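Long-range contact in cell death abnormality protein 2 (Caenorhabditis elegans, PDB 3QWX), which acts as a Crk-family SH2-SH3 signalling adaptor required for engulfment of cell corpses and for cell migration, including that of the gonadal distal tip cells: residues M40-V53 / N60-P72. Residues are numbered along the deposited sequence; the frame is centred on the assembly and turned at random.
Sequences MRDSSRPGEYSLTV and NAVCHYLIERGEP. With SO4 (sulfate ion), chain B.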
loop_
_atom_site.group_PDB
_atom_site.type_symbol
_atom_site.label_atom_id
_atom_site.label_comp_id
_atom_site.label_asym_id
_atom_site.label_seq_id
_atom_site.Cartn_x
_atom_site.Cartn_y
_atom_site.Cartn_z
ATOM N N MET A 40 -3.111 -0.741 -2.529
ATOM C CA MET A 40 -3.509 0.553 -3.041
ATOM C C MET A 40 -2.296 1.286 -3.583
ATOM O O MET A 40 -1.168 1.006 -3.196
ATOM C CB MET A 40 -4.199 1.381 -1.961
ATOM C CG MET A 40 -5.676 1.005 -1.793
ATOM S SD MET A 40 -6.407 2.004 -0.509
ATOM C CE MET A 40 -6.374 3.633 -1.254
ATOM N N ARG A 41 -2.549 2.207 -4.499
ATOM C CA ARG A 41 -1.492 2.941 -5.182
ATOM C C ARG A 41 -2.110 4.187 -5.783
ATOM O O ARG A 41 -3.323 4.386 -5.697
ATOM C CB ARG A 41 -0.877 2.094 -6.297
ATOM C CG ARG A 41 -1.878 1.669 -7.344
ATOM C CD ARG A 41 -1.278 0.786 -8.426
ATOM N NE ARG A 41 -2.342 0.311 -9.313
ATOM C CZ ARG A 41 -2.887 1.044 -10.280
ATOM N NH1 ARG A 41 -2.458 2.275 -10.489
ATOM N NH2 ARG A 41 -3.865 0.553 -11.032
ATOM N N ASP A 42 -1.289 5.014 -6.417
ATOM C CA ASP A 42 -1.820 6.166 -7.136
ATOM C C ASP A 42 -2.439 5.785 -8.480
ATOM O O ASP A 42 -1.931 4.921 -9.195
ATOM C CB ASP A 42 -0.729 7.226 -7.308
ATOM C CG ASP A 42 -0.223 7.731 -5.979
ATOM O OD1 ASP A 42 -1.069 8.087 -5.139
ATOM O OD2 ASP A 42 1.002 7.742 -5.756
ATOM N N SER A 43 -3.550 6.429 -8.817
ATOM C CA SER A 43 -4.121 6.302 -10.149
ATOM C C SER A 43 -3.359 7.163 -11.167
ATOM O O SER A 43 -2.634 8.080 -10.797
ATOM C CB SER A 43 -5.594 6.719 -10.122
ATOM O OG SER A 43 -6.148 6.744 -11.417
ATOM N N SER A 44 -3.544 6.873 -12.450
ATOM C CA SER A 44 -3.033 7.744 -13.505
ATOM C C SER A 44 -3.805 9.069 -13.491
ATOM O O SER A 44 -3.365 10.073 -14.056
ATOM C CB SER A 44 -3.135 7.068 -14.879
ATOM O OG SER A 44 -4.482 6.817 -15.257
ATOM N N ARG A 45 -4.958 9.059 -12.829
ATOM C CA ARG A 45 -5.768 10.260 -12.674
ATOM C C ARG A 45 -5.330 11.064 -11.449
ATOM O O ARG A 45 -5.158 10.508 -10.358
ATOM C CB ARG A 45 -7.251 9.893 -12.569
ATOM C CG ARG A 45 -7.936 9.787 -13.902
ATOM C CD ARG A 45 -8.273 8.359 -14.276
ATOM N NE ARG A 45 -9.719 8.125 -14.300
ATOM C CZ ARG A 45 -10.558 8.652 -15.191
ATOM N NH1 ARG A 45 -10.106 9.466 -16.142
ATOM N NH2 ARG A 45 -11.857 8.369 -15.131
ATOM N N PRO A 46 -5.137 12.382 -11.629
ATOM C CA PRO A 46 -4.756 13.259 -10.521
ATOM C C PRO A 46 -5.697 13.105 -9.327
ATOM O O PRO A 46 -6.919 13.097 -9.502
ATOM C CB PRO A 46 -4.902 14.660 -11.122
ATOM C CG PRO A 46 -4.667 14.468 -12.572
ATOM C CD PRO A 46 -5.232 13.112 -12.907
ATOM N N GLY A 47 -5.122 12.977 -8.135
ATOM C CA GLY A 47 -5.889 12.945 -6.904
ATOM C C GLY A 47 -6.798 11.749 -6.711
ATOM O O GLY A 47 -7.665 11.767 -5.834
ATOM N N GLU A 48 -6.633 10.713 -7.530
ATOM C CA GLU A 48 -7.380 9.479 -7.317
ATOM C C GLU A 48 -6.454 8.363 -6.822
ATOM O O GLU A 48 -5.230 8.437 -6.968
ATOM C CB GLU A 48 -8.117 9.038 -8.586
ATOM C CG GLU A 48 -8.942 10.128 -9.291
ATOM C CD GLU A 48 -10.124 10.643 -8.472
ATOM O OE1 GLU A 48 -10.032 10.707 -7.220
ATOM O OE2 GLU A 48 -11.144 11.001 -9.091
ATOM N N TYR A 49 -7.047 7.345 -6.209
ATOM C CA TYR A 49 -6.315 6.147 -5.842
ATOM C C TYR A 49 -6.804 5.004 -6.698
ATOM O O TYR A 49 -7.891 5.051 -7.258
ATOM C CB TYR A 49 -6.500 5.797 -4.362
ATOM C CG TYR A 49 -5.851 6.764 -3.404
ATOM C CD1 TYR A 49 -4.470 6.953 -3.399
ATOM C CD2 TYR A 49 -6.609 7.470 -2.479
ATOM C CE1 TYR A 49 -3.874 7.828 -2.517
ATOM C CE2 TYR A 49 -6.019 8.349 -1.594
ATOM C CZ TYR A 49 -4.652 8.530 -1.617
ATOM O OH TYR A 49 -4.066 9.400 -0.725
ATOM N N SER A 50 -5.986 3.970 -6.790
ATOM C CA SER A 50 -6.364 2.750 -7.464
ATOM C C SER A 50 -6.203 1.611 -6.487
ATOM O O SER A 50 -5.219 1.549 -5.760
ATOM C CB SER A 50 -5.471 2.497 -8.681
ATOM O OG SER A 50 -5.912 3.241 -9.795
ATOM N N LEU A 51 -7.187 0.723 -6.482
ATOM C CA LEU A 51 -7.141 -0.512 -5.734
ATOM C C LEU A 51 -6.877 -1.619 -6.746
ATOM O O LEU A 51 -7.650 -1.788 -7.687
ATOM C CB LEU A 51 -8.495 -0.739 -5.044
ATOM C CG LEU A 51 -8.729 -2.028 -4.263
ATOM C CD1 LEU A 51 -7.835 -2.118 -3.024
ATOM C CD2 LEU A 51 -10.192 -2.122 -3.871
ATOM N N THR A 52 -5.797 -2.366 -6.549
ATOM C CA THR A 52 -5.437 -3.498 -7.418
ATOM C C THR A 52 -5.534 -4.820 -6.640
ATOM O O THR A 52 -4.973 -4.943 -5.549
ATOM C CB THR A 52 -3.997 -3.331 -8.026
ATOM O OG1 THR A 52 -3.907 -2.076 -8.710
ATOM C CG2 THR A 52 -3.681 -4.452 -9.017
ATOM N N VAL A 53 -6.253 -5.794 -7.208
ATOM C CA VAL A 53 -6.621 -7.030 -6.514
ATOM C C VAL A 53 -6.427 -8.279 -7.392
ATOM O O VAL A 53 -6.777 -8.284 -8.567
ATOM C CB VAL A 53 -8.111 -7.006 -6.050
ATOM C CG1 VAL A 53 -8.369 -8.060 -4.980
ATOM C CG2 VAL A 53 -8.499 -5.642 -5.528
ATOM N N ASN A 60 -9.458 -13.474 -16.361
ATOM C CA ASN A 60 -9.060 -12.159 -15.838
ATOM C C ASN A 60 -8.532 -12.158 -14.390
ATOM O O ASN A 60 -9.296 -11.982 -13.440
ATOM C CB ASN A 60 -10.297 -11.256 -15.952
ATOM C CG ASN A 60 -10.078 -9.859 -15.404
ATOM O OD1 ASN A 60 -8.948 -9.423 -15.185
ATOM N ND2 ASN A 60 -11.172 -9.148 -15.185
ATOM N N ALA A 61 -7.227 -12.349 -14.219
ATOM C CA ALA A 61 -6.673 -12.600 -12.887
ATOM C C ALA A 61 -6.594 -11.372 -11.983
ATOM O O ALA A 61 -6.997 -11.422 -10.818
ATOM C CB ALA A 61 -5.298 -13.272 -12.996
ATOM N N VAL A 62 -6.039 -10.286 -12.507
ATOM C CA VAL A 62 -5.823 -9.096 -11.707
ATOM C C VAL A 62 -6.732 -7.957 -12.173
ATOM O O VAL A 62 -6.769 -7.647 -13.360
ATOM C CB VAL A 62 -4.325 -8.678 -11.728
ATOM C CG1 VAL A 62 -4.112 -7.410 -10.935
ATOM C CG2 VAL A 62 -3.456 -9.796 -11.151
ATOM N N CYS A 63 -7.466 -7.351 -11.236
ATOM C CA CYS A 63 -8.359 -6.224 -11.537
ATOM C C CYS A 63 -7.944 -4.934 -10.818
ATOM O O CYS A 63 -7.390 -4.970 -9.723
ATOM C CB CYS A 63 -9.819 -6.553 -11.167
ATOM S SG CYS A 63 -10.428 -8.164 -11.721
ATOM N N HIS A 64 -8.235 -3.805 -11.450
ATOM C CA HIS A 64 -7.940 -2.487 -10.909
ATOM C C HIS A 64 -9.223 -1.665 -10.774
ATOM O O HIS A 64 -10.089 -1.710 -11.648
ATOM C CB HIS A 64 -6.983 -1.748 -11.848
ATOM C CG HIS A 64 -5.710 -2.487 -12.120
ATOM N ND1 HIS A 64 -5.612 -3.472 -13.082
ATOM C CD2 HIS A 64 -4.481 -2.380 -11.563
ATOM C CE1 HIS A 64 -4.375 -3.938 -13.105
ATOM N NE2 HIS A 64 -3.670 -3.289 -12.198
ATOM N N TYR A 65 -9.323 -0.900 -9.691
ATOM C CA TYR A 65 -10.496 -0.073 -9.420
ATOM C C TYR A 65 -10.123 1.352 -9.088
ATOM O O TYR A 65 -9.298 1.603 -8.215
ATOM C CB TYR A 65 -11.305 -0.651 -8.258
ATOM C CG TYR A 65 -11.727 -2.054 -8.547
ATOM C CD1 TYR A 65 -12.922 -2.312 -9.211
ATOM C CD2 TYR A 65 -10.915 -3.119 -8.203
ATOM C CE1 TYR A 65 -13.302 -3.593 -9.505
ATOM C CE2 TYR A 65 -11.277 -4.399 -8.489
ATOM C CZ TYR A 65 -12.477 -4.635 -9.139
ATOM O OH TYR A 65 -12.838 -5.920 -9.432
ATOM N N LEU A 66 -10.751 2.286 -9.784
ATOM C CA LEU A 66 -10.526 3.691 -9.520
ATOM C C LEU A 66 -11.346 4.072 -8.288
ATOM O O LEU A 66 -12.556 3.854 -8.245
ATOM C CB LEU A 66 -10.970 4.518 -10.722
ATOM C CG LEU A 66 -10.392 5.915 -10.932
ATOM C CD1 LEU A 66 -11.397 6.787 -11.688
ATOM C CD2 LEU A 66 -10.006 6.558 -9.626
ATOM N N ILE A 67 -10.680 4.623 -7.283
ATOM C CA ILE A 67 -11.368 5.114 -6.098
ATOM C C ILE A 67 -11.459 6.628 -6.261
ATOM O O ILE A 67 -10.467 7.350 -6.110
ATOM C CB ILE A 67 -10.618 4.733 -4.803
ATOM C CG1 ILE A 67 -10.550 3.206 -4.646
ATOM C CG2 ILE A 67 -11.248 5.417 -3.565
ATOM C CD1 ILE A 67 -9.822 2.754 -3.404
ATOM N N GLU A 68 -12.650 7.100 -6.607
ATOM C CA GLU A 68 -12.843 8.513 -6.909
ATOM C C GLU A 68 -13.268 9.295 -5.683
ATOM O O GLU A 68 -14.079 8.834 -4.882
ATOM C CB GLU A 68 -13.885 8.683 -8.006
ATOM C CG GLU A 68 -13.641 7.792 -9.193
ATOM C CD GLU A 68 -14.687 7.962 -10.259
ATOM O OE1 GLU A 68 -14.774 9.071 -10.824
ATOM O OE2 GLU A 68 -15.412 6.986 -10.535
ATOM N N ARG A 69 -12.700 10.481 -5.535
ATOM C CA ARG A 69 -13.077 11.363 -4.443
ATOM C C ARG A 69 -14.222 12.259 -4.891
ATOM O O ARG A 69 -14.205 12.824 -6.003
ATOM C CB ARG A 69 -11.888 12.214 -4.001
ATOM C CG ARG A 69 -12.261 13.209 -2.920
ATOM C CD ARG A 69 -11.058 13.685 -2.159
ATOM N NE ARG A 69 -10.080 14.313 -3.036
ATOM C CZ ARG A 69 -9.147 15.155 -2.607
ATOM N NH1 ARG A 69 -9.093 15.476 -1.316
ATOM N NH2 ARG A 69 -8.279 15.678 -3.466
ATOM N N GLY A 70 -15.214 12.392 -4.019
ATOM C CA GLY A 70 -16.410 13.131 -4.359
ATOM C C GLY A 70 -16.288 14.584 -3.952
ATOM O O GLY A 70 -15.196 15.082 -3.699
ATOM N N GLU A 71 -17.429 15.254 -3.880
ATOM C CA GLU A 71 -17.484 16.666 -3.540
ATOM C C GLU A 71 -17.583 16.859 -2.026
ATOM O O GLU A 71 -18.437 16.255 -1.370
ATOM C CB GLU A 71 -18.691 17.287 -4.240
ATOM C CG GLU A 71 -19.064 18.669 -3.774
ATOM C CD GLU A 71 -20.164 19.257 -4.622
ATOM O OE1 GLU A 71 -21.298 19.406 -4.117
ATOM O OE2 GLU A 71 -19.894 19.542 -5.804
ATOM N N PRO A 72 -16.704 17.704 -1.459
ATOM C CA PRO A 72 -16.695 17.965 -0.016
ATOM C C PRO A 72 -17.838 18.911 0.319
ATOM O O PRO A 72 -18.165 19.748 -0.523
ATOM C CB PRO A 72 -15.360 18.697 0.208
ATOM C CG PRO A 72 -14.670 18.742 -1.136
ATOM C CD PRO A 72 -15.716 18.525 -2.172
HETATM S S SO4 B . -4.665 3.662 -13.435
HETATM O O1 SO4 B . -3.461 3.954 -12.660
HETATM O O2 SO4 B . -4.355 3.789 -14.855
HETATM O O3 SO4 B . -5.148 2.306 -13.183
HETATM O O4 SO4 B . -5.711 4.597 -13.047
HETATM O O HOH W 1 -9.379 14.002 -6.250
HETATM O O HOH W 2 -9.727 9.405 -4.645
#
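Tyr-49, Leu-51 and Val-53 exchange backbone hydrogen bonds with Ile-67, Tyr-65 and Cys-63, and the axes of strands 49-53 and 62-69 run nearly antiparallel. Ile-67 N to Tyr-49 O measures 2.8 Å and four of the other bonds are similar; the one from Tyr-49 N to Ile-67 O is weak at 3.4 Å. At the end of strand 62-69, Arg-69 N donates to Glu-48 OE1 (3.2 Å), just before strand 49-53, reaching the carboxylate on its syn side but 25° out of plane. The Glu-48 chain, folded back at chi2 (-65°), brings that oxygen to the neighbouring backbone.

Apolar contacts gather on the face of Tyr-49, Leu-51 and Val-53. Ile-67 carries CD1 to within 4.1 Å of Leu-51 CB and also meets the methyl of Met-40, the two side chains crossing at about a right angle; Leu-95 of helix 92-98 packs on Ile-67 from beyond. Val-53 CG2 approaches the Tyr-65 ring at its edge, while Tyr-65 OH bonds to Glu-55 and Thr-105.

This hairpin belongs to the central sheet of the SH2 domain, and Arg-41 occupies the place of the family's phosphotyrosine-binding arginine. Its guanidinium grips a sulfate, probably from the crystallisation liquor, with two nearly straight bonds, NH1 to O1 and NH2 to O3, consistent with a phosphate mimic. Ser-43 OG, Ser-44 N and OG, and Arg-21 NH1 complete the grip.

Second-shell contacts fix the arginine's rotation: NE donates to Thr-52 OG1 (2.9 Å) nearly in the guanidinium plane, and Ser-50 CB sits over one face. His-64 lies alongside Thr-52, its ring plane steeply inclined to the guanidinium; the approach of its CD2 to Arg-41 NH2, 3.0 Å, is unusually short and doubtful. Farther along, Leu-66 spans the turn, CD2 against Glu-48 CB and CD1 at the guanidinium edge of Arg-45.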